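Local structure of dTDP-4-dehydrorhamnose 3,5-epimerase (Elizabethkingia anophelis NUHP1, 6C46) at residues A[64-69]-A[128-133]; A[90-95]-A[163-168]; A[94-99]-A[124-129]. The protein probably catalyses the epimerisation at C3' and C5' of the 4-keto sugar of dTDP-4-dehydro-6-deoxyglucose, a step of dTDP-L-rhamnose biosynthesis. All blocks are in the same frame, centred on the assembly; numbering follows the deposited sequence.

All three interactions bear on one antiparallel sheet of the cupin-family fold, in which strand 125-131 lies between strands 66-72 and 88-95. Interaction 1 joins it to the first neighbour and interaction 3 to the second; both are buried and held by backbone ladders, but interaction 1 adds apolar packing and glycine-to-glycine contact, whereas interaction 3 ends in a carboxylate-guanidinium-phenyl cluster. Interaction 2 differs in kind: an irregular segment, 163-168, lies over the sheet face of Trp90, Val92 and Val94, apolar inside and turning to water and lysine toward solvent. Backbone bonds from Val92 to Gly128 and from Trp90 to Val130 tie interactions 1 and 2 together.

Interaction 1 of 3, residues A[64-69]-A[128-133]; sequences GVLRGL and GFVVLS
Leu66 and Val130 face each other on one side of the sheet, their side chains crossing at an angle, with Leu66 CG 3.9 Å from Val130 CB. Leu66 holds CG anti to its backbone N (chi1 -166°), which lays the branch point beside the valine and brings CD1 near the same CB. Val130 CG2 lies near the carbonyl oxygens of Val65 and Gly64. Outside the pair, Trp165 and Phe156 pack on Leu66, and Ile167 packs on Val130.

On the opposite side, Arg67 CB approaches the Phe129 ring obliquely, 4.3 Å from Phe129 CE2. The arginine then leads away from the strand; in one of two modelled conformers, Val65 CG1 lies off-centre over its guanidinium. Phe138 stacks on the Phe129 ring from strand 135-142.

Between the two layers of side chains the strands run antiparallel. Arg67 and Phe129 form a hydrogen-bonded pair, with Arg67 N to Phe129 O and Phe129 N to Arg67 O both 2.9 Å. Further toward Gly64, Val131 N bonds to Val65 O at 2.9 Å and Gly64 N to Val131 O at 3.0 Å. Gly68 and Gly128 bring their CA atoms to 4.1 Å, where a CB on either would clash with the other strand; Leu69, after a cis peptide, rests CD2 against Gly128 N, 3.8 Å away.

Polar backbone groups are thus paired within an apolar surround, and the facing glycines, which leave no CB between the strands, lie beside His70, the predicted proton acceptor.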
ATOM      1  N   GLY A  64      13.015  -1.379  19.050  1.00 25.17           N
ATOM      2  CA  GLY A  64      13.899  -0.315  19.488  1.00 26.49           C
ATOM      3  C   GLY A  64      14.592   0.423  18.369  1.00 25.13           C
ATOM      4  O   GLY A  64      15.161   1.500  18.605  1.00 20.94           O
ATOM      5  N   VAL A  65      14.555  -0.112  17.154  1.00 20.01           N
ATOM      6  CA  VAL A  65      15.069   0.638  16.017  1.00 19.17           C
ATOM      7  C   VAL A  65      14.271   1.926  15.888  1.00 21.16           C
ATOM      8  O   VAL A  65      13.032   1.909  15.837  1.00 23.66           O
ATOM      9  CB  VAL A  65      15.019  -0.207  14.743  1.00 18.81           C
ATOM     10  CG1 VAL A  65      15.243   0.690  13.518  1.00 19.89           C
ATOM     11  CG2 VAL A  65      16.117  -1.327  14.827  1.00 20.16           C
ATOM     12  N   LEU A  66      14.980   3.050  15.880  1.00 18.25           N
ATOM     13  CA  LEU A  66      14.385   4.381  15.796  1.00 20.28           C
ATOM     14  C   LEU A  66      15.008   5.089  14.603  1.00 19.94           C
ATOM     15  O   LEU A  66      16.234   5.194  14.523  1.00 22.56           O
ATOM     16  CB  LEU A  66      14.634   5.149  17.097  1.00 19.72           C
ATOM     17  CG  LEU A  66      13.837   6.441  17.390  1.00 20.49           C
ATOM     18  CD1 LEU A  66      13.925   6.759  18.864  1.00 18.17           C
ATOM     19  CD2 LEU A  66      14.318   7.621  16.558  1.00 20.14           C
ATOM     20  N   ARG A  67      14.177   5.517  13.647  1.00 18.19           N
ATOM     21  CA  ARG A  67      14.633   6.189  12.434  0.54 20.62           C
ATOM     22  C   ARG A  67      14.030   7.588  12.371  1.00 20.77           C
ATOM     23  O   ARG A  67      12.816   7.733  12.464  1.00 21.16           O
ATOM     24  CB  ARG A  67      14.225   5.395  11.183  0.54 20.76           C
ATOM     25  CG  ARG A  67      14.800   3.968  11.136  0.54 30.98           C
ATOM     26  CD  ARG A  67      15.904   3.837  10.098  0.54 35.33           C
ATOM     27  NE  ARG A  67      16.412   2.472   9.977  0.54 38.26           N
ATOM     28  CZ  ARG A  67      17.623   2.086  10.366  0.54 39.40           C
ATOM     29  NH1 ARG A  67      18.451   2.965  10.915  0.54 30.56           N
ATOM     30  NH2 ARG A  67      18.003   0.821  10.212  0.54 38.85           N
ATOM     31  N   GLY A  68      14.871   8.607  12.189  1.00 18.07           N
ATOM     32  CA  GLY A  68      14.377   9.973  12.032  1.00 19.74           C
ATOM     33  C   GLY A  68      15.261  10.988  12.733  1.00 23.80           C
ATOM     34  O   GLY A  68      16.318  10.607  13.243  1.00 23.77           O
ATOM     35  N   LEU A  69      14.884  12.269  12.756  1.00 16.63           N
ATOM     36  CA  LEU A  69      13.736  12.806  12.044  1.00 18.44           C
ATOM     37  C   LEU A  69      14.192  13.192  10.648  1.00 14.11           C
ATOM     38  O   LEU A  69      15.205  13.865  10.527  1.00 16.21           O
ATOM     39  CB  LEU A  69      13.167  14.024  12.798  1.00 17.01           C
ATOM     40  CG  LEU A  69      12.628  13.663  14.186  1.00 19.59           C
ATOM     41  CD1 LEU A  69      12.597  14.898  15.099  1.00 16.21           C
ATOM     42  CD2 LEU A  69      11.224  13.022  14.048  1.00 17.60           C
ATOM     43  N   GLY A 128       9.540  10.535  11.796  1.00 14.67           N
ATOM     44  CA  GLY A 128      10.343   9.415  12.269  1.00 18.75           C
ATOM     45  C   GLY A 128       9.477   8.424  13.008  1.00 18.89           C
ATOM     46  O   GLY A 128       8.305   8.685  13.275  1.00 19.33           O
ATOM     47  N   PHE A 129      10.066   7.273  13.351  1.00 16.07           N
ATOM     48  CA  PHE A 129       9.305   6.295  14.116  1.00 13.66           C
ATOM     49  C   PHE A 129      10.235   5.380  14.890  1.00 18.32           C
ATOM     50  O   PHE A 129      11.419   5.254  14.569  1.00 18.46           O
ATOM     51  CB  PHE A 129       8.382   5.472  13.222  1.00 12.70           C
ATOM     52  CG  PHE A 129       9.085   4.443  12.381  1.00 18.36           C
ATOM     53  CD1 PHE A 129       9.147   3.122  12.793  1.00 22.57           C
ATOM     54  CD2 PHE A 129       9.634   4.784  11.154  1.00 21.23           C
ATOM     55  CE1 PHE A 129       9.769   2.156  12.004  1.00 25.12           C
ATOM     56  CE2 PHE A 129      10.256   3.827  10.356  1.00 26.57           C
ATOM     57  CZ  PHE A 129      10.326   2.511  10.782  1.00 23.58           C
ATOM     58  N   VAL A 130       9.676   4.724  15.918  1.00 15.25           N
ATOM     59  CA  VAL A 130      10.417   3.736  16.701  1.00 17.56           C
ATOM     60  C   VAL A 130       9.604   2.450  16.751  1.00 21.28           C
ATOM     61  O   VAL A 130       8.370   2.488  16.791  1.00 19.00           O
ATOM     62  CB  VAL A 130      10.710   4.240  18.131  1.00 19.14           C
ATOM     63  CG1 VAL A 130       9.399   4.515  18.848  1.00 17.18           C
ATOM     64  CG2 VAL A 130      11.553   3.218  18.912  1.00 22.57           C
ATOM     65  N   VAL A 131      10.288   1.310  16.699  1.00 18.35           N
ATOM     66  CA  VAL A 131       9.599   0.022  16.697  1.00 20.08           C
ATOM     67  C   VAL A 131       9.290  -0.352  18.136  1.00 25.15           C
ATOM     68  O   VAL A 131      10.196  -0.430  18.969  1.00 23.68           O
ATOM     69  CB  VAL A 131      10.444  -1.062  16.012  1.00 23.59           C
ATOM     70  CG1 VAL A 131       9.778  -2.410  16.178  1.00 19.92           C
ATOM     71  CG2 VAL A 131      10.644  -0.719  14.508  1.00 19.93           C
ATOM     72  N   LEU A 132       8.018  -0.595  18.429  1.00 22.23           N
ATOM     73  CA  LEU A 132       7.606  -0.961  19.783  1.00 19.41           C
ATOM     74  C   LEU A 132       7.522  -2.460  20.001  1.00 21.11           C
ATOM     75  O   LEU A 132       7.640  -2.922  21.146  1.00 21.97           O
ATOM     76  CB  LEU A 132       6.234  -0.357  20.083  1.00 28.33           C
ATOM     77  CG  LEU A 132       6.136   1.148  19.902  1.00 26.06           C
ATOM     78  CD1 LEU A 132       4.687   1.567  20.085  1.00 25.41           C
ATOM     79  CD2 LEU A 132       7.046   1.835  20.919  1.00 21.62           C
ATOM     80  N   SER A 133       7.254  -3.227  18.944  1.00 21.59           N
ATOM     81  CA  SER A 133       7.091  -4.672  19.051  1.00 22.12           C
ATOM     82  C   SER A 133       8.400  -5.403  18.751  1.00 22.58           C
ATOM     83  O   SER A 133       9.422  -4.794  18.439  1.00 21.47           O
ATOM     84  CB  SER A 133       5.973  -5.120  18.125  1.00 24.97           C
ATOM     85  OG  SER A 133       6.135  -4.477  16.874  1.00 23.84           O
TER

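Interaction 2 of 3, residues A[90-95]-A[163-168]; sequences WDVAVD and IDWKIP
Lys166 lies across the indole of Trp90, the first of two aromatic contacts. Its CG sits squarely over the five-membered ring, 3.5 Å from the centroid and 7° off the normal, a CH-pi contact. Bends at chi2 and chi3 carry the rest of the chain along the same face, CE passing over the six-membered ring, until NZ makes an off-centre cation-pi contact 4.3 Å from that ring's centroid. A second CH-pi contact runs the other way: Val92 CG2 lies over the six-membered ring of Trp165, 4.0 Å from its centroid, while Val92 CB touches Trp165 CH2.

The purely aliphatic contacts belong to Ile163. Ile163 CG2 meets both methyls of Val92, 3.9 Å from Val92 CG2, and the same isoleucine atom also lies above the Trp165 ring plane. The CD1 methyl reaches on to Val94 CG2. Leu69, from strand 66-72, packs against Val94, Ile163 and Trp165.

Most polar links lie toward solvent. A water in the plane of the Trp90 ring accepts from NE1 at 2.8 Å and donates to Asp164 O at 2.7 Å. Within the loop, Asp164 OD1 accepts from Lys166 N at 2.9 Å, closing an Asx turn, and OD2 forms a long salt bridge with Lys166 NZ. The NE1 of the buried Trp165 instead bonds to Phe156 O.

Chemically, the loop covers the sheet with hydrocarbon and ring faces inside and leaves charge to the exposed Asp164 and Lys166; the lysine, shared between carboxylate and indole, would keep its ammonium group partly balanced at the surface.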
ATOM      1  N   TRP A  90       5.642   3.542  17.139  1.00 18.10           N
ATOM      2  CA  TRP A  90       5.291   4.888  17.586  1.00 23.05           C
ATOM      3  C   TRP A  90       5.868   5.850  16.562  1.00 18.66           C
ATOM      4  O   TRP A  90       7.079   5.861  16.329  1.00 19.94           O
ATOM      5  CB  TRP A  90       5.833   5.181  18.986  1.00 21.68           C
ATOM      6  CG  TRP A  90       5.381   6.516  19.538  1.00 21.60           C
ATOM      7  CD1 TRP A  90       6.081   7.690  19.548  1.00 24.88           C
ATOM      8  CD2 TRP A  90       4.121   6.791  20.157  1.00 22.48           C
ATOM      9  NE1 TRP A  90       5.328   8.683  20.135  1.00 26.28           N
ATOM     10  CE2 TRP A  90       4.122   8.157  20.519  1.00 27.08           C
ATOM     11  CE3 TRP A  90       2.991   6.015  20.438  1.00 22.78           C
ATOM     12  CZ2 TRP A  90       3.036   8.765  21.154  1.00 24.99           C
ATOM     13  CZ3 TRP A  90       1.911   6.621  21.075  1.00 28.60           C
ATOM     14  CH2 TRP A  90       1.946   7.985  21.423  1.00 28.24           C
ATOM     15  N   ASP A  91       5.007   6.636  15.941  1.00 13.81           N
ATOM     16  CA  ASP A  91       5.354   7.463  14.799  1.00 12.22           C
ATOM     17  C   ASP A  91       5.216   8.927  15.193  1.00 21.49           C
ATOM     18  O   ASP A  91       4.222   9.295  15.817  1.00 17.74           O
ATOM     19  CB  ASP A  91       4.423   7.163  13.639  1.00 15.52           C
ATOM     20  CG  ASP A  91       4.911   7.764  12.354  1.00 22.68           C
ATOM     21  OD1 ASP A  91       5.582   7.049  11.569  1.00 23.57           O
ATOM     22  OD2 ASP A  91       4.652   8.966  12.155  1.00 25.67           O
ATOM     23  N   VAL A  92       6.190   9.767  14.811  1.00 14.61           N
ATOM     24  CA  VAL A  92       6.222  11.171  15.240  1.00 14.58           C
ATOM     25  C   VAL A  92       6.387  12.082  14.031  1.00 15.01           C
ATOM     26  O   VAL A  92       7.192  11.801  13.140  1.00 15.71           O
ATOM     27  CB  VAL A  92       7.374  11.423  16.244  1.00 17.60           C
ATOM     28  CG1 VAL A  92       7.478  12.903  16.564  1.00 17.61           C
ATOM     29  CG2 VAL A  92       7.153  10.622  17.537  1.00 13.83           C
ATOM     30  N   ALA A  93       5.620  13.167  13.999  1.00 14.56           N
ATOM     31  CA  ALA A  93       5.740  14.206  12.985  1.00 19.17           C
ATOM     32  C   ALA A  93       6.034  15.540  13.660  1.00 17.49           C
ATOM     33  O   ALA A  93       5.563  15.792  14.775  1.00 18.26           O
ATOM     34  CB  ALA A  93       4.463  14.319  12.147  1.00 17.84           C
ATOM     35  N   VAL A  94       6.821  16.388  12.980  1.00 13.99           N
ATOM     36  CA  VAL A  94       7.189  17.722  13.462  1.00 15.27           C
ATOM     37  C   VAL A  94       6.933  18.727  12.350  1.00 14.98           C
ATOM     38  O   VAL A  94       7.453  18.572  11.238  1.00 13.77           O
ATOM     39  CB  VAL A  94       8.666  17.808  13.887  1.00 21.10           C
ATOM     40  CG1 VAL A  94       8.964  19.229  14.449  1.00 16.34           C
ATOM     41  CG2 VAL A  94       8.991  16.710  14.883  1.00 25.40           C
ATOM     42  N   ASP A  95       6.148  19.745  12.640  1.00 15.03           N
ATOM     43  CA  ASP A  95       5.846  20.775  11.653  1.00 13.82           C
ATOM     44  C   ASP A  95       7.043  21.717  11.579  1.00 18.84           C
ATOM     45  O   ASP A  95       7.418  22.333  12.584  1.00 16.50           O
ATOM     46  CB  ASP A  95       4.546  21.493  12.053  1.00 15.95           C
ATOM     47  CG  ASP A  95       4.061  22.496  11.021  1.00 20.72           C
ATOM     48  OD1 ASP A  95       4.814  22.828  10.072  1.00 16.46           O
ATOM     49  OD2 ASP A  95       2.891  22.936  11.153  1.00 19.28           O
ATOM     50  N   ILE A 163      10.754  15.368  22.304  1.00 21.76           N
ATOM     51  CA  ILE A 163       9.821  14.326  21.889  1.00 19.67           C
ATOM     52  C   ILE A 163       9.887  13.138  22.842  1.00 22.72           C
ATOM     53  O   ILE A 163      10.972  12.691  23.234  1.00 23.14           O
ATOM     54  CB  ILE A 163      10.122  13.890  20.446  1.00 16.83           C
ATOM     55  CG1 ILE A 163       9.869  15.056  19.498  1.00 19.70           C
ATOM     56  CG2 ILE A 163       9.281  12.652  20.060  1.00 16.20           C
ATOM     57  CD1 ILE A 163      10.540  14.863  18.145  1.00 17.04           C
ATOM     58  N   ASP A 164       8.720  12.601  23.198  1.00 22.74           N
ATOM     59  CA  ASP A 164       8.621  11.362  23.966  1.00 23.62           C
ATOM     60  C   ASP A 164       8.644  10.180  22.995  1.00 24.43           C
ATOM     61  O   ASP A 164       7.659   9.926  22.294  1.00 24.28           O
ATOM     62  CB  ASP A 164       7.336  11.365  24.790  1.00 30.60           C
ATOM     63  CG  ASP A 164       7.183  10.130  25.664  1.00 36.24           C
ATOM     64  OD1 ASP A 164       8.073   9.255  25.647  1.00 32.48           O
ATOM     65  OD2 ASP A 164       6.168  10.053  26.397  1.00 36.89           O
ATOM     66  N   TRP A 165       9.752   9.434  22.970  1.00 21.28           N
ATOM     67  CA  TRP A 165       9.868   8.281  22.089  1.00 27.30           C
ATOM     68  C   TRP A 165       9.451   6.984  22.777  1.00 26.98           C
ATOM     69  O   TRP A 165       9.714   5.905  22.245  1.00 24.71           O
ATOM     70  CB  TRP A 165      11.291   8.182  21.529  1.00 25.52           C
ATOM     71  CG  TRP A 165      11.569   9.256  20.510  1.00 19.70           C
ATOM     72  CD1 TRP A 165      12.225  10.441  20.719  1.00 23.52           C
ATOM     73  CD2 TRP A 165      11.170   9.258  19.130  1.00 17.91           C
ATOM     74  NE1 TRP A 165      12.265  11.165  19.546  1.00 17.11           N
ATOM     75  CE2 TRP A 165      11.630  10.459  18.564  1.00 17.00           C
ATOM     76  CE3 TRP A 165      10.487   8.342  18.313  1.00 16.83           C
ATOM     77  CZ2 TRP A 165      11.420  10.780  17.215  1.00 21.81           C
ATOM     78  CZ3 TRP A 165      10.272   8.665  16.978  1.00 21.27           C
ATOM     79  CH2 TRP A 165      10.739   9.871  16.446  1.00 19.14           C
ATOM     80  N   LYS A 166       8.839   7.080  23.961  1.00 23.03           N
ATOM     81  CA  LYS A 166       8.093   6.011  24.631  1.00 26.92           C
ATOM     82  C   LYS A 166       8.925   4.900  25.263  1.00 30.94           C
ATOM     83  O   LYS A 166       8.641   4.492  26.392  1.00 34.51           O
ATOM     84  CB  LYS A 166       7.081   5.368  23.664  1.00 26.28           C
ATOM     85  CG  LYS A 166       6.129   6.369  23.008  1.00 32.10           C
ATOM     86  CD  LYS A 166       5.450   7.256  24.031  1.00 31.98           C
ATOM     87  CE  LYS A 166       4.037   6.831  24.321  1.00 37.36           C
ATOM     88  NZ  LYS A 166       3.327   7.922  25.048  1.00 43.02           N
ATOM     89  N   ILE A 167       9.930   4.380  24.573  1.00 25.02           N
ATOM     90  CA  ILE A 167      10.655   3.225  25.107  1.00 23.43           C
ATOM     91  C   ILE A 167      11.871   3.715  25.879  1.00 28.81           C
ATOM     92  O   ILE A 167      12.238   4.894  25.753  1.00 34.85           O
ATOM     93  CB  ILE A 167      11.043   2.255  23.980  1.00 22.86           C
ATOM     94  CG1 ILE A 167      12.135   2.875  23.107  1.00 27.39           C
ATOM     95  CG2 ILE A 167       9.766   1.867  23.164  1.00 22.35           C
ATOM     96  CD1 ILE A 167      12.735   1.923  22.068  1.00 24.28           C
ATOM     97  N   PRO A 168      12.500   2.872  26.701  1.00 33.66           N
ATOM     98  CA  PRO A 168      13.693   3.314  27.432  1.00 37.18           C
ATOM     99  C   PRO A 168      14.787   3.726  26.465  1.00 36.32           C
ATOM    100  O   PRO A 168      14.970   3.113  25.409  1.00 29.90           O
ATOM    101  CB  PRO A 168      14.096   2.075  28.240  1.00 39.63           C
ATOM    102  CG  PRO A 168      12.843   1.280  28.363  1.00 39.10           C
ATOM    103  CD  PRO A 168      12.099   1.506  27.087  1.00 35.27           C
TER
HETATM  104  O   HOH W   1       5.563  11.287  21.265  1.00 33.56           O

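Interaction 3 of 3, residues A[94-99]-A[124-129]; sequences VDLREN and GFAHGF
The Phe125 ring lies against Asp95 and Arg97 together. Asp95 stacks on it, carboxylate and ring planes 15° apart, with CG 3.6 Å from Phe125 CZ, and its CA also stands over the ring face. Arg97 comes to the ring's rim: its guanidinium is turned 59° from the phenyl plane, with Phe125 CE1 over one face of the guanidinium, 3.3 Å from Arg97 NH2. On the opposite side of the sheet, Leu96 CD1 meets the Ala126 methyl at 3.7 Å.

Asp95 and Arg97 are fixed to each other. NE and NH2 of Arg97 grip the carboxylate side-on, NE to Asp95 OD1 at 3.0 Å and NH2 to Asp95 OD2 at 2.9 Å; the latter bond is nearly straight and within the guanidinium plane. Arg97 N also reaches OD1, closing an Asx turn, and it and NE approach that oxygen from opposite faces. With CG anti to its backbone N (chi1 -174°), Asp95 places the carboxylate where it serves both the turn and the ring.

Backbone bonds hold the two strands in register behind this cluster. Val94 and Ala126 form a hydrogen-bonded pair, Val94 N to Ala126 O and Ala126 N to Val94 O both 2.9 Å, and Leu96 N continues to Gly124 O. A CB on Gly124 would collide with Arg97 CG.

Farther out, the hydroxyls of Ser100 and Thr102 hydrogen-bond to Asp95 OD2, while Arg97 NH1 forms a salt bridge with Asp18, and NH2 also bonds to Lys17 O. An Asx turn with an ion pair thus finishes strand 88-95 where it leaves an antiparallel sheet of the cupin fold.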
ATOM      1  N   VAL A  94       6.821  16.388  12.980  1.00 13.99           N
ATOM      2  CA  VAL A  94       7.189  17.722  13.462  1.00 15.27           C
ATOM      3  C   VAL A  94       6.933  18.727  12.350  1.00 14.98           C
ATOM      4  O   VAL A  94       7.453  18.572  11.238  1.00 13.77           O
ATOM      5  CB  VAL A  94       8.666  17.808  13.887  1.00 21.10           C
ATOM      6  CG1 VAL A  94       8.964  19.229  14.449  1.00 16.34           C
ATOM      7  CG2 VAL A  94       8.991  16.710  14.883  1.00 25.40           C
ATOM      8  N   ASP A  95       6.148  19.745  12.640  1.00 15.03           N
ATOM      9  CA  ASP A  95       5.846  20.775  11.653  1.00 13.82           C
ATOM     10  C   ASP A  95       7.043  21.717  11.579  1.00 18.84           C
ATOM     11  O   ASP A  95       7.418  22.333  12.584  1.00 16.50           O
ATOM     12  CB  ASP A  95       4.546  21.493  12.053  1.00 15.95           C
ATOM     13  CG  ASP A  95       4.061  22.496  11.021  1.00 20.72           C
ATOM     14  OD1 ASP A  95       4.814  22.828  10.072  1.00 16.46           O
ATOM     15  OD2 ASP A  95       2.891  22.936  11.153  1.00 19.28           O
ATOM     16  N   LEU A  96       7.659  21.818  10.400  1.00 15.74           N
ATOM     17  CA  LEU A  96       8.802  22.703  10.215  1.00 17.98           C
ATOM     18  C   LEU A  96       8.519  23.838   9.243  1.00 22.54           C
ATOM     19  O   LEU A  96       9.460  24.454   8.729  1.00 17.54           O
ATOM     20  CB  LEU A  96      10.021  21.907   9.755  1.00 14.29           C
ATOM     21  CG  LEU A  96      10.500  20.833  10.742  1.00 22.02           C
ATOM     22  CD1 LEU A  96      11.607  19.987  10.084  1.00 24.85           C
ATOM     23  CD2 LEU A  96      10.981  21.466  12.046  1.00 27.50           C
ATOM     24  N   ARG A  97       7.246  24.130   8.975  1.00 17.74           N
ATOM     25  CA  ARG A  97       6.890  25.246   8.106  1.00 19.22           C
ATOM     26  C   ARG A  97       6.929  26.542   8.908  1.00 19.28           C
ATOM     27  O   ARG A  97       6.082  26.767   9.783  1.00 19.24           O
ATOM     28  CB  ARG A  97       5.510  25.011   7.491  1.00 18.12           C
ATOM     29  CG  ARG A  97       5.480  23.716   6.682  1.00 16.35           C
ATOM     30  CD  ARG A  97       4.057  23.322   6.329  1.00 15.91           C
ATOM     31  NE  ARG A  97       3.270  23.116   7.552  1.00 17.97           N
ATOM     32  CZ  ARG A  97       1.990  22.770   7.567  1.00 18.68           C
ATOM     33  NH1 ARG A  97       1.340  22.575   6.421  1.00 16.34           N
ATOM     34  NH2 ARG A  97       1.364  22.614   8.735  1.00 16.47           N
ATOM     35  N   GLU A  98       7.873  27.427   8.570  1.00 25.12           N
ATOM     36  CA  GLU A  98       8.096  28.620   9.398  1.00 31.64           C
ATOM     37  C   GLU A  98       6.866  29.512   9.453  1.00 32.55           C
ATOM     38  O   GLU A  98       6.683  30.262  10.419  1.00 35.30           O
ATOM     39  CB  GLU A  98       9.302  29.423   8.892  1.00 34.53           C
ATOM     40  N   ASN A  99       6.012  29.443   8.442  1.00 32.88           N
ATOM     41  CA  ASN A  99       4.787  30.215   8.302  0.53 38.65           C
ATOM     42  C   ASN A  99       3.580  29.558   8.963  1.00 35.43           C
ATOM     43  O   ASN A  99       2.487  30.120   8.923  1.00 33.82           O
ATOM     44  CB  ASN A  99       4.491  30.427   6.809  0.53 39.63           C
ATOM     45  CG  ASN A  99       4.707  29.155   5.973  0.53 43.71           C
ATOM     46  OD1 ASN A  99       5.656  28.392   6.197  0.53 41.14           O
ATOM     47  ND2 ASN A  99       3.840  28.944   4.992  0.53 45.79           N
ATOM     48  N   GLY A 124       6.883  19.635   4.256  1.00 14.91           N
ATOM     49  CA  GLY A 124       7.368  20.630   5.208  1.00 16.82           C
ATOM     50  C   GLY A 124       7.453  20.123   6.636  1.00 14.22           C
ATOM     51  O   GLY A 124       7.759  20.904   7.550  1.00 19.61           O
ATOM     52  N   PHE A 125       7.156  18.855   6.861  1.00 14.20           N
ATOM     53  CA  PHE A 125       7.273  18.218   8.160  1.00 14.11           C
ATOM     54  C   PHE A 125       8.504  17.336   8.165  1.00 20.65           C
ATOM     55  O   PHE A 125       8.978  16.908   7.112  1.00 14.74           O
ATOM     56  CB  PHE A 125       6.054  17.326   8.462  1.00 11.57           C
ATOM     57  CG  PHE A 125       4.822  18.082   8.912  1.00 14.42           C
ATOM     58  CD1 PHE A 125       4.247  19.060   8.107  1.00 14.21           C
ATOM     59  CD2 PHE A 125       4.238  17.795  10.144  1.00 11.82           C
ATOM     60  CE1 PHE A 125       3.085  19.753   8.527  1.00 14.71           C
ATOM     61  CE2 PHE A 125       3.081  18.473  10.569  1.00 13.25           C
ATOM     62  CZ  PHE A 125       2.522  19.472   9.761  1.00 11.55           C
ATOM     63  N   ALA A 126       9.011  17.054   9.360  1.00 14.91           N
ATOM     64  CA  ALA A 126       9.953  15.960   9.539  1.00 16.91           C
ATOM     65  C   ALA A 126       9.218  14.784  10.151  1.00 17.73           C
ATOM     66  O   ALA A 126       8.202  14.954  10.827  1.00 16.96           O
ATOM     67  CB  ALA A 126      11.141  16.354  10.424  1.00 16.22           C
ATOM     68  N   HIS A 127       9.754  13.577   9.925  1.00 14.30           N
ATOM     69  CA  HIS A 127       9.042  12.367  10.301  1.00 17.04           C
ATOM     70  C   HIS A 127      10.013  11.324  10.839  1.00 14.47           C
ATOM     71  O   HIS A 127      11.151  11.208  10.371  1.00 16.46           O
ATOM     72  CB  HIS A 127       8.275  11.780   9.095  1.00 15.48           C
ATOM     73  CG  HIS A 127       7.802  10.379   9.326  1.00 18.72           C
ATOM     74  ND1 HIS A 127       8.438   9.279   8.786  1.00 22.57           N
ATOM     75  CD2 HIS A 127       6.768   9.896  10.056  1.00 21.36           C
ATOM     76  CE1 HIS A 127       7.823   8.176   9.189  1.00 22.80           C
ATOM     77  NE2 HIS A 127       6.807   8.525   9.963  1.00 24.51           N
ATOM     78  N   GLY A 128       9.540  10.535  11.796  1.00 14.67           N
ATOM     79  CA  GLY A 128      10.343   9.415  12.269  1.00 18.75           C
ATOM     80  C   GLY A 128       9.477   8.424  13.008  1.00 18.89           C
ATOM     81  O   GLY A 128       8.305   8.685  13.275  1.00 19.33           O
ATOM     82  N   PHE A 129      10.066   7.273  13.351  1.00 16.07           N
ATOM     83  CA  PHE A 129       9.305   6.295  14.116  1.00 13.66           C
ATOM     84  C   PHE A 129      10.235   5.380  14.890  1.00 18.32           C
ATOM     85  O   PHE A 129      11.419   5.254  14.569  1.00 18.46           O
ATOM     86  CB  PHE A 129       8.382   5.472  13.222  1.00 12.70           C
ATOM     87  CG  PHE A 129       9.085   4.443  12.381  1.00 18.36           C
ATOM     88  CD1 PHE A 129       9.147   3.122  12.793  1.00 22.57           C
ATOM     89  CD2 PHE A 129       9.634   4.784  11.154  1.00 21.23           C
ATOM     90  CE1 PHE A 129       9.769   2.156  12.004  1.00 25.12           C
ATOM     91  CE2 PHE A 129      10.256   3.827  10.356  1.00 26.57           C
ATOM     92  CZ  PHE A 129      10.326   2.511  10.782  1.00 23.58           C
TER